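Local coordinates for protein Na-K-Cl cotransporter (Methanosarcina acetivorans, PDB 3G40) that forms the C-terminal cytoplasmic domain of a prokaryotic cation-chloride cotransporter, a membrane protein that probably carries chloride together with cations, at residues Leu117-Ile131 and Ser251-His263. Residues are numbered along the deposited sequence; the frame is centred on the assembly and turned at random.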
ATOM      1  N   LEU A 117      -3.759 -14.732   2.064  1.00 41.94           N
ATOM      2  CA  LEU A 117      -5.061 -15.335   1.808  1.00 40.88           C
ATOM      3  C   LEU A 117      -5.583 -14.767   0.490  1.00 41.62           C
ATOM      4  O   LEU A 117      -5.970 -13.603   0.416  1.00 44.80           O
ATOM      5  CB  LEU A 117      -6.040 -15.007   2.955  1.00 41.25           C
ATOM      6  CG  LEU A 117      -7.431 -15.653   2.937  1.00 45.18           C
ATOM      7  CD1 LEU A 117      -7.361 -17.173   2.949  1.00 50.53           C
ATOM      8  CD2 LEU A 117      -8.267 -15.148   4.116  1.00 49.98           C
ATOM      9  N   PRO A 118      -5.582 -15.585  -0.567  1.00 45.51           N
ATOM     10  CA  PRO A 118      -6.000 -15.084  -1.882  1.00 48.35           C
ATOM     11  C   PRO A 118      -7.509 -14.863  -1.947  1.00 53.18           C
ATOM     12  O   PRO A 118      -8.248 -15.416  -1.130  1.00 51.84           O
ATOM     13  CB  PRO A 118      -5.593 -16.214  -2.842  1.00 52.70           C
ATOM     14  CG  PRO A 118      -4.669 -17.108  -2.053  1.00 54.16           C
ATOM     15  CD  PRO A 118      -5.088 -16.968  -0.621  1.00 48.25           C
ATOM     16  N   GLU A 119      -7.955 -14.060  -2.909  1.00 63.83           N
ATOM     17  CA  GLU A 119      -9.381 -13.897  -3.170  1.00 71.26           C
ATOM     18  C   GLU A 119      -9.978 -15.180  -3.760  1.00 71.71           C
ATOM     19  O   GLU A 119     -11.076 -15.586  -3.388  1.00 68.92           O
ATOM     20  CB  GLU A 119      -9.640 -12.706  -4.097  1.00 80.97           C
ATOM     21  CG  GLU A 119      -9.240 -11.354  -3.515  1.00 92.84           C
ATOM     22  CD  GLU A 119      -9.909 -10.184  -4.225  1.00100.50           C
ATOM     23  OE1 GLU A 119      -9.187  -9.353  -4.818  1.00104.39           O
ATOM     24  OE2 GLU A 119     -11.156 -10.097  -4.195  1.00 99.17           O
ATOM     25  N   ASN A 120      -9.254 -15.827  -4.670  1.00 69.14           N
ATOM     26  CA  ASN A 120      -9.738 -17.084  -5.241  1.00 81.64           C
ATOM     27  C   ASN A 120      -9.550 -18.270  -4.291  1.00 77.63           C
ATOM     28  O   ASN A 120      -8.502 -18.420  -3.656  1.00 68.24           O
ATOM     29  CB  ASN A 120      -9.106 -17.365  -6.612  1.00 94.04           C
ATOM     30  CG  ASN A 120      -7.756 -18.051  -6.511  1.00105.40           C
ATOM     31  OD1 ASN A 120      -6.898 -17.657  -5.718  1.00109.94           O
ATOM     32  ND2 ASN A 120      -7.556 -19.080  -7.327  1.00108.25           N
ATOM     33  N   ARG A 121     -10.577 -19.109  -4.202  1.00 70.97           N
ATOM     34  CA  ARG A 121     -10.606 -20.196  -3.229  1.00 65.40           C
ATOM     35  C   ARG A 121      -9.912 -21.470  -3.720  1.00 73.90           C
ATOM     36  O   ARG A 121      -9.882 -22.477  -3.014  1.00 78.44           O
ATOM     37  CB  ARG A 121     -12.057 -20.474  -2.825  1.00 64.06           C
ATOM     38  CG  ARG A 121     -12.765 -19.221  -2.324  1.00 65.08           C
ATOM     39  CD  ARG A 121     -14.281 -19.347  -2.321  1.00 74.22           C
ATOM     40  NE  ARG A 121     -14.770 -20.214  -1.253  1.00 83.09           N
ATOM     41  CZ  ARG A 121     -15.423 -21.355  -1.455  1.00 91.29           C
ATOM     42  NH1 ARG A 121     -15.677 -21.770  -2.688  1.00 91.10           N
ATOM     43  NH2 ARG A 121     -15.832 -22.079  -0.421  1.00 92.68           N
ATOM     44  N   ASP A 122      -9.326 -21.404  -4.912  1.00 71.55           N
ATOM     45  CA  ASP A 122      -8.746 -22.576  -5.566  1.00 86.95           C
ATOM     46  C   ASP A 122      -7.706 -23.303  -4.720  1.00 90.11           C
ATOM     47  O   ASP A 122      -7.388 -24.461  -4.985  1.00 89.90           O
ATOM     48  CB  ASP A 122      -8.112 -22.189  -6.906  1.00 94.04           C
ATOM     49  CG  ASP A 122      -9.109 -21.579  -7.875  1.00103.49           C
ATOM     50  OD1 ASP A 122     -10.293 -21.429  -7.505  1.00110.88           O
ATOM     51  OD2 ASP A 122      -8.700 -21.248  -9.010  1.00 99.61           O
ATOM     52  N   ARG A 123      -7.171 -22.630  -3.709  1.00 87.37           N
ATOM     53  CA  ARG A 123      -6.056 -23.193  -2.958  1.00 87.16           C
ATOM     54  C   ARG A 123      -6.368 -23.452  -1.497  1.00 79.45           C
ATOM     55  O   ARG A 123      -5.486 -23.847  -0.734  1.00 74.45           O
ATOM     56  CB  ARG A 123      -4.853 -22.266  -3.044  1.00 91.91           C
ATOM     57  CG  ARG A 123      -4.161 -22.284  -4.378  1.00 95.37           C
ATOM     58  CD  ARG A 123      -3.037 -21.285  -4.373  1.00 92.79           C
ATOM     59  NE  ARG A 123      -2.032 -21.608  -5.370  1.00 93.12           N
ATOM     60  CZ  ARG A 123      -0.809 -21.097  -5.374  1.00 86.79           C
ATOM     61  NH1 ARG A 123      -0.449 -20.244  -4.425  1.00 74.01           N
ATOM     62  NH2 ARG A 123       0.053 -21.445  -6.322  1.00 94.53           N
ATOM     63  N   ASP A 124      -7.616 -23.237  -1.102  1.00 72.16           N
ATOM     64  CA  ASP A 124      -7.952 -23.294   0.313  1.00 66.60           C
ATOM     65  C   ASP A 124      -7.526 -24.597   0.976  1.00 69.10           C
ATOM     66  O   ASP A 124      -7.046 -24.596   2.111  1.00 70.33           O
ATOM     67  CB  ASP A 124      -9.437 -23.005   0.539  1.00 68.24           C
ATOM     68  CG  ASP A 124      -9.768 -21.535   0.353  1.00 71.56           C
ATOM     69  OD1 ASP A 124      -8.943 -20.828  -0.262  1.00 76.27           O
ATOM     70  OD2 ASP A 124     -10.834 -21.084   0.820  1.00 75.80           O
ATOM     71  N   GLU A 125      -7.678 -25.709   0.269  1.00 73.91           N
ATOM     72  CA  GLU A 125      -7.334 -26.989   0.869  1.00 77.39           C
ATOM     73  C   GLU A 125      -5.835 -27.117   1.143  1.00 68.09           C
ATOM     74  O   GLU A 125      -5.436 -27.500   2.244  1.00 66.12           O
ATOM     75  CB  GLU A 125      -7.849 -28.165   0.041  1.00 86.28           C
ATOM     76  CG  GLU A 125      -8.039 -29.398   0.888  1.00101.28           C
ATOM     77  CD  GLU A 125      -8.664 -29.065   2.238  1.00116.80           C
ATOM     78  OE1 GLU A 125      -9.774 -28.489   2.261  1.00119.83           O
ATOM     79  OE2 GLU A 125      -8.047 -29.383   3.277  1.00123.02           O
ATOM     80  N   GLU A 126      -5.010 -26.795   0.151  1.00 67.35           N
ATOM     81  CA  GLU A 126      -3.559 -26.802   0.345  1.00 70.99           C
ATOM     82  C   GLU A 126      -3.171 -25.838   1.462  1.00 63.09           C
ATOM     83  O   GLU A 126      -2.384 -26.173   2.347  1.00 57.81           O
ATOM     84  CB  GLU A 126      -2.830 -26.408  -0.940  1.00 80.48           C
ATOM     85  CG  GLU A 126      -2.855 -27.463  -2.032  1.00 99.73           C
ATOM     86  CD  GLU A 126      -1.951 -27.098  -3.196  1.00111.01           C
ATOM     87  OE1 GLU A 126      -1.429 -25.961  -3.207  1.00110.67           O
ATOM     88  OE2 GLU A 126      -1.760 -27.945  -4.096  1.00117.37           O
ATOM     89  N   ILE A 127      -3.733 -24.636   1.410  1.00 62.78           N
ATOM     90  CA  ILE A 127      -3.473 -23.622   2.423  1.00 60.31           C
ATOM     91  C   ILE A 127      -3.788 -24.147   3.820  1.00 60.65           C
ATOM     92  O   ILE A 127      -2.974 -24.026   4.736  1.00 64.36           O
ATOM     93  CB  ILE A 127      -4.259 -22.331   2.128  1.00 62.12           C
ATOM     94  CG1 ILE A 127      -3.628 -21.602   0.939  1.00 59.58           C
ATOM     95  CG2 ILE A 127      -4.303 -21.429   3.354  1.00 62.99           C
ATOM     96  CD1 ILE A 127      -4.288 -20.285   0.610  1.00 60.49           C
ATOM     97  N   ARG A 128      -4.964 -24.748   3.967  1.00 56.31           N
ATOM     98  CA  ARG A 128      -5.377 -25.344   5.229  1.00 60.99           C
ATOM     99  C   ARG A 128      -4.399 -26.438   5.652  1.00 61.90           C
ATOM    100  O   ARG A 128      -4.045 -26.549   6.825  1.00 59.75           O
ATOM    101  CB  ARG A 128      -6.785 -25.929   5.091  1.00 67.10           C
ATOM    102  CG  ARG A 128      -7.678 -25.730   6.303  1.00 78.56           C
ATOM    103  CD  ARG A 128      -9.083 -26.251   6.025  1.00 92.05           C
ATOM    104  NE  ARG A 128      -9.603 -25.736   4.760  1.00 98.79           N
ATOM    105  CZ  ARG A 128     -10.588 -26.300   4.065  1.00102.64           C
ATOM    106  NH1 ARG A 128     -11.165 -27.411   4.507  1.00107.87           N
ATOM    107  NH2 ARG A 128     -10.988 -25.757   2.922  1.00 96.58           N
ATOM    108  N   GLU A 129      -3.961 -27.245   4.691  1.00 55.96           N
ATOM    109  CA  GLU A 129      -3.029 -28.326   4.977  1.00 63.80           C
ATOM    110  C   GLU A 129      -1.675 -27.773   5.417  1.00 66.92           C
ATOM    111  O   GLU A 129      -1.045 -28.298   6.335  1.00 65.63           O
ATOM    112  CB  GLU A 129      -2.855 -29.217   3.745  1.00 74.64           C
ATOM    113  CG  GLU A 129      -1.993 -30.441   3.986  1.00 86.28           C
ATOM    114  CD  GLU A 129      -2.445 -31.238   5.193  1.00 92.34           C
ATOM    115  OE1 GLU A 129      -3.652 -31.197   5.525  1.00 96.38           O
ATOM    116  OE2 GLU A 129      -1.592 -31.908   5.811  1.00 95.47           O
ATOM    117  N   ILE A 130      -1.233 -26.710   4.750  1.00 62.22           N
ATOM    118  CA  ILE A 130       0.008 -26.037   5.106  1.00 64.20           C
ATOM    119  C   ILE A 130      -0.073 -25.524   6.540  1.00 64.21           C
ATOM    120  O   ILE A 130       0.839 -25.734   7.341  1.00 62.93           O
ATOM    121  CB  ILE A 130       0.293 -24.865   4.150  1.00 72.33           C
ATOM    122  CG1 ILE A 130       0.752 -25.394   2.790  1.00 73.85           C
ATOM    123  CG2 ILE A 130       1.350 -23.943   4.729  1.00 71.52           C
ATOM    124  CD1 ILE A 130       2.020 -26.197   2.867  1.00 81.19           C
ATOM    125  N   ILE A 131      -1.181 -24.861   6.854  1.00 57.49           N
ATOM    126  CA  ILE A 131      -1.425 -24.322   8.191  1.00 60.08           C
ATOM    127  C   ILE A 131      -1.396 -25.408   9.263  1.00 65.75           C
ATOM    128  O   ILE A 131      -0.811 -25.232  10.331  1.00 71.02           O
ATOM    129  CB  ILE A 131      -2.775 -23.582   8.237  1.00 56.64           C
ATOM    130  CG1 ILE A 131      -2.689 -22.295   7.411  1.00 56.73           C
ATOM    131  CG2 ILE A 131      -3.187 -23.287   9.675  1.00 55.28           C
ATOM    132  CD1 ILE A 131      -4.010 -21.589   7.228  1.00 53.90           C
ATOM    133  N   SER A 251      -6.999 -14.142  16.195  1.00 38.13           N
ATOM    134  CA  SER A 251      -6.348 -15.442  16.303  1.00 38.27           C
ATOM    135  C   SER A 251      -6.840 -16.326  15.161  1.00 43.21           C
ATOM    136  O   SER A 251      -7.980 -16.188  14.714  1.00 45.76           O
ATOM    137  CB  SER A 251      -6.641 -16.076  17.661  1.00 43.26           C
ATOM    138  OG  SER A 251      -5.968 -15.345  18.667  1.00 43.43           O
ATOM    139  N   LEU A 252      -5.960 -17.195  14.665  1.00 41.51           N
ATOM    140  CA  LEU A 252      -6.287 -18.158  13.615  1.00 44.77           C
ATOM    141  C   LEU A 252      -6.512 -19.538  14.239  1.00 44.56           C
ATOM    142  O   LEU A 252      -5.631 -20.071  14.925  1.00 46.30           O
ATOM    143  CB  LEU A 252      -5.138 -18.227  12.578  1.00 35.66           C
ATOM    144  CG  LEU A 252      -5.223 -19.238  11.433  1.00 44.78           C
ATOM    145  CD1 LEU A 252      -6.469 -18.998  10.605  1.00 47.82           C
ATOM    146  CD2 LEU A 252      -3.965 -19.131  10.550  1.00 43.48           C
ATOM    147  N   ASP A 253      -7.693 -20.108  14.012  1.00 45.71           N
ATOM    148  CA  ASP A 253      -8.023 -21.448  14.503  1.00 57.68           C
ATOM    149  C   ASP A 253      -7.079 -22.449  13.848  1.00 61.84           C
ATOM    150  O   ASP A 253      -6.816 -22.343  12.652  1.00 56.03           O
ATOM    151  CB  ASP A 253      -9.480 -21.771  14.145  1.00 73.82           C
ATOM    152  CG  ASP A 253      -9.966 -23.097  14.724  1.00 89.44           C
ATOM    153  OD1 ASP A 253      -9.143 -23.999  14.980  1.00 93.35           O
ATOM    154  OD2 ASP A 253     -11.195 -23.241  14.900  1.00 94.00           O
ATOM    155  N   PRO A 254      -6.553 -23.412  14.630  1.00 66.05           N
ATOM    156  CA  PRO A 254      -5.680 -24.467  14.091  1.00 70.28           C
ATOM    157  C   PRO A 254      -6.317 -25.193  12.907  1.00 69.09           C
ATOM    158  O   PRO A 254      -5.620 -25.777  12.069  1.00 66.43           O
ATOM    159  CB  PRO A 254      -5.538 -25.434  15.269  1.00 74.91           C
ATOM    160  CG  PRO A 254      -5.746 -24.596  16.476  1.00 74.38           C
ATOM    161  CD  PRO A 254      -6.694 -23.499  16.095  1.00 64.12           C
ATOM    162  N   ASN A 255      -7.644 -25.155  12.858  1.00 64.49           N
ATOM    163  CA  ASN A 255      -8.421 -25.758  11.786  1.00 65.48           C
ATOM    164  C   ASN A 255      -9.366 -24.699  11.244  1.00 62.27           C
ATOM    165  O   ASN A 255     -10.558 -24.695  11.561  1.00 67.20           O
ATOM    166  CB  ASN A 255      -9.219 -26.952  12.320  1.00 72.55           C
ATOM    167  CG  ASN A 255     -10.225 -27.483  11.313  1.00 87.32           C
ATOM    168  OD1 ASN A 255     -10.110 -27.236  10.109  1.00 93.24           O
ATOM    169  ND2 ASN A 255     -11.218 -28.220  11.803  1.00 92.66           N
ATOM    170  N   PRO A 256      -8.829 -23.783  10.431  1.00 58.78           N
ATOM    171  CA  PRO A 256      -9.485 -22.510  10.107  1.00 65.30           C
ATOM    172  C   PRO A 256     -10.571 -22.607   9.041  1.00 66.41           C
ATOM    173  O   PRO A 256     -10.477 -23.423   8.124  1.00 70.34           O
ATOM    174  CB  PRO A 256      -8.333 -21.651   9.566  1.00 65.07           C
ATOM    175  CG  PRO A 256      -7.079 -22.516   9.636  1.00 67.10           C
ATOM    176  CD  PRO A 256      -7.541 -23.925   9.739  1.00 64.03           C
ATOM    177  N   ASP A 257     -11.590 -21.764   9.169  1.00 63.72           N
ATOM    178  CA  ASP A 257     -12.558 -21.554   8.104  1.00 64.40           C
ATOM    179  C   ASP A 257     -12.109 -20.331   7.317  1.00 64.75           C
ATOM    180  O   ASP A 257     -12.377 -19.198   7.717  1.00 54.40           O
ATOM    181  CB  ASP A 257     -13.953 -21.324   8.680  1.00 68.88           C
ATOM    182  CG  ASP A 257     -15.021 -21.193   7.604  1.00 76.71           C
ATOM    183  OD1 ASP A 257     -14.671 -21.076   6.412  1.00 74.27           O
ATOM    184  OD2 ASP A 257     -16.223 -21.203   7.957  1.00 80.28           O
ATOM    185  N   LEU A 258     -11.415 -20.572   6.207  1.00 62.27           N
ATOM    186  CA  LEU A 258     -10.840 -19.502   5.393  1.00 62.21           C
ATOM    187  C   LEU A 258     -11.894 -18.565   4.808  1.00 60.16           C
ATOM    188  O   LEU A 258     -11.601 -17.402   4.510  1.00 53.28           O
ATOM    189  CB  LEU A 258      -9.977 -20.081   4.268  1.00 65.69           C
ATOM    190  CG  LEU A 258      -8.758 -20.914   4.669  1.00 65.80           C
ATOM    191  CD1 LEU A 258      -7.870 -21.154   3.464  1.00 64.66           C
ATOM    192  CD2 LEU A 258      -7.976 -20.240   5.778  1.00 62.52           C
ATOM    193  N   ASP A 259     -13.114 -19.070   4.631  1.00 52.85           N
ATOM    194  CA  ASP A 259     -14.206 -18.236   4.130  1.00 63.94           C
ATOM    195  C   ASP A 259     -14.670 -17.263   5.206  1.00 55.31           C
ATOM    196  O   ASP A 259     -15.073 -16.138   4.916  1.00 54.32           O
ATOM    197  CB  ASP A 259     -15.377 -19.093   3.648  1.00 68.42           C
ATOM    198  CG  ASP A 259     -15.144 -19.668   2.265  1.00 76.22           C
ATOM    199  OD1 ASP A 259     -14.288 -19.134   1.526  1.00 78.07           O
ATOM    200  OD2 ASP A 259     -15.825 -20.655   1.914  1.00 83.41           O
ATOM    201  N   LEU A 260     -14.612 -17.711   6.452  1.00 57.57           N
ATOM    202  CA  LEU A 260     -14.922 -16.856   7.582  1.00 59.51           C
ATOM    203  C   LEU A 260     -13.892 -15.725   7.636  1.00 56.36           C
ATOM    204  O   LEU A 260     -14.239 -14.567   7.859  1.00 48.97           O
ATOM    205  CB  LEU A 260     -14.896 -17.675   8.866  1.00 64.52           C
ATOM    206  CG  LEU A 260     -15.880 -17.273   9.961  1.00 75.22           C
ATOM    207  CD1 LEU A 260     -16.013 -18.390  10.988  1.00 76.82           C
ATOM    208  CD2 LEU A 260     -15.446 -15.975  10.614  1.00 75.93           C
ATOM    209  N   ALA A 261     -12.624 -16.064   7.409  1.00 54.74           N
ATOM    210  CA  ALA A 261     -11.563 -15.064   7.395  1.00 49.68           C
ATOM    211  C   ALA A 261     -11.827 -14.025   6.311  1.00 48.21           C
ATOM    212  O   ALA A 261     -11.712 -12.826   6.557  1.00 45.61           O
ATOM    213  CB  ALA A 261     -10.191 -15.726   7.192  1.00 49.20           C
ATOM    214  N   ARG A 262     -12.192 -14.491   5.116  1.00 42.54           N
ATOM    215  CA  ARG A 262     -12.452 -13.593   4.000  1.00 50.18           C
ATOM    216  C   ARG A 262     -13.633 -12.694   4.321  1.00 54.18           C
ATOM    217  O   ARG A 262     -13.611 -11.499   4.035  1.00 51.03           O
ATOM    218  CB  ARG A 262     -12.732 -14.372   2.715  1.00 52.95           C
ATOM    219  CG  ARG A 262     -11.512 -15.028   2.092  1.00 55.44           C
ATOM    220  CD  ARG A 262     -11.866 -15.657   0.750  1.00 60.19           C
ATOM    221  NE  ARG A 262     -10.723 -16.334   0.154  1.00 63.10           N
ATOM    222  CZ  ARG A 262     -10.436 -17.618   0.339  1.00 64.40           C
ATOM    223  NH1 ARG A 262     -11.219 -18.372   1.102  1.00 60.26           N
ATOM    224  NH2 ARG A 262      -9.368 -18.147  -0.243  1.00 59.54           N
ATOM    225  N   HIS A 263     -14.667 -13.278   4.918  1.00 56.27           N
ATOM    226  CA  HIS A 263     -15.866 -12.535   5.270  1.00 54.95           C
ATOM    227  C   HIS A 263     -15.580 -11.417   6.268  1.00 49.36           C
ATOM    228  O   HIS A 263     -16.164 -10.337   6.186  1.00 51.20           O
ATOM    229  CB  HIS A 263     -16.938 -13.474   5.833  1.00 59.35           C
ATOM    230  CG  HIS A 263     -18.161 -12.763   6.326  1.00 77.34           C
ATOM    231  ND1 HIS A 263     -19.055 -12.143   5.479  1.00 85.97           N
ATOM    232  CD2 HIS A 263     -18.636 -12.570   7.581  1.00 81.40           C
ATOM    233  CE1 HIS A 263     -20.028 -11.600   6.189  1.00 84.59           C
ATOM    234  NE2 HIS A 263     -19.797 -11.845   7.467  1.00 83.90           N
TER
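The CA of Glu119 lies nearest that of Arg262 and the CA of Ile131 nearest that of Pro254, so the pairing runs in opposite senses, while the axes of helices 124-131 and 258-263 are nearly perpendicular (102°, 12.2 Å at closest approach). Arg262, extended from CG to NE, meets the Asp124 carboxylate end-on in a salt bridge, the planes 6° apart; its NH2 hydrogen-bonds Asp124 OD1 at 2.7 Å and its NH1 OD2 at 2.8 Å, both through syn lone pairs. NE and NH2 also hydrogen-bond Pro118 O side-on, NE at 2.9 Å and in the carbonyl plane. These in-plane bonds fix the guanidinium's rotation, and Leu117 CD1 and Arg121 CG sandwich its faces. Bent at chi3 (73°), Arg121 forms a paired salt bridge with Asp259, NE to OD1 3.0 Å, completing a four-residue network. Replacing Arg262 by alanine is likely to leave buried Asp124 without its countercharge, its OD2 4.0 Å from OD1 of Asp259, and to strip Pro118 O of both donors. Beside the network Leu258 CD1 packs on Ile127 CG2 at 3.6 Å, while Ile131 CD1 meets Leu252 CD2 tip to tip. The contact joins helices of the two sequence-family regions over the central mixed sheet, Leu117 and Leu258 resting on strand 140-145 and Ala261 on its antiparallel neighbour, strand 271-276.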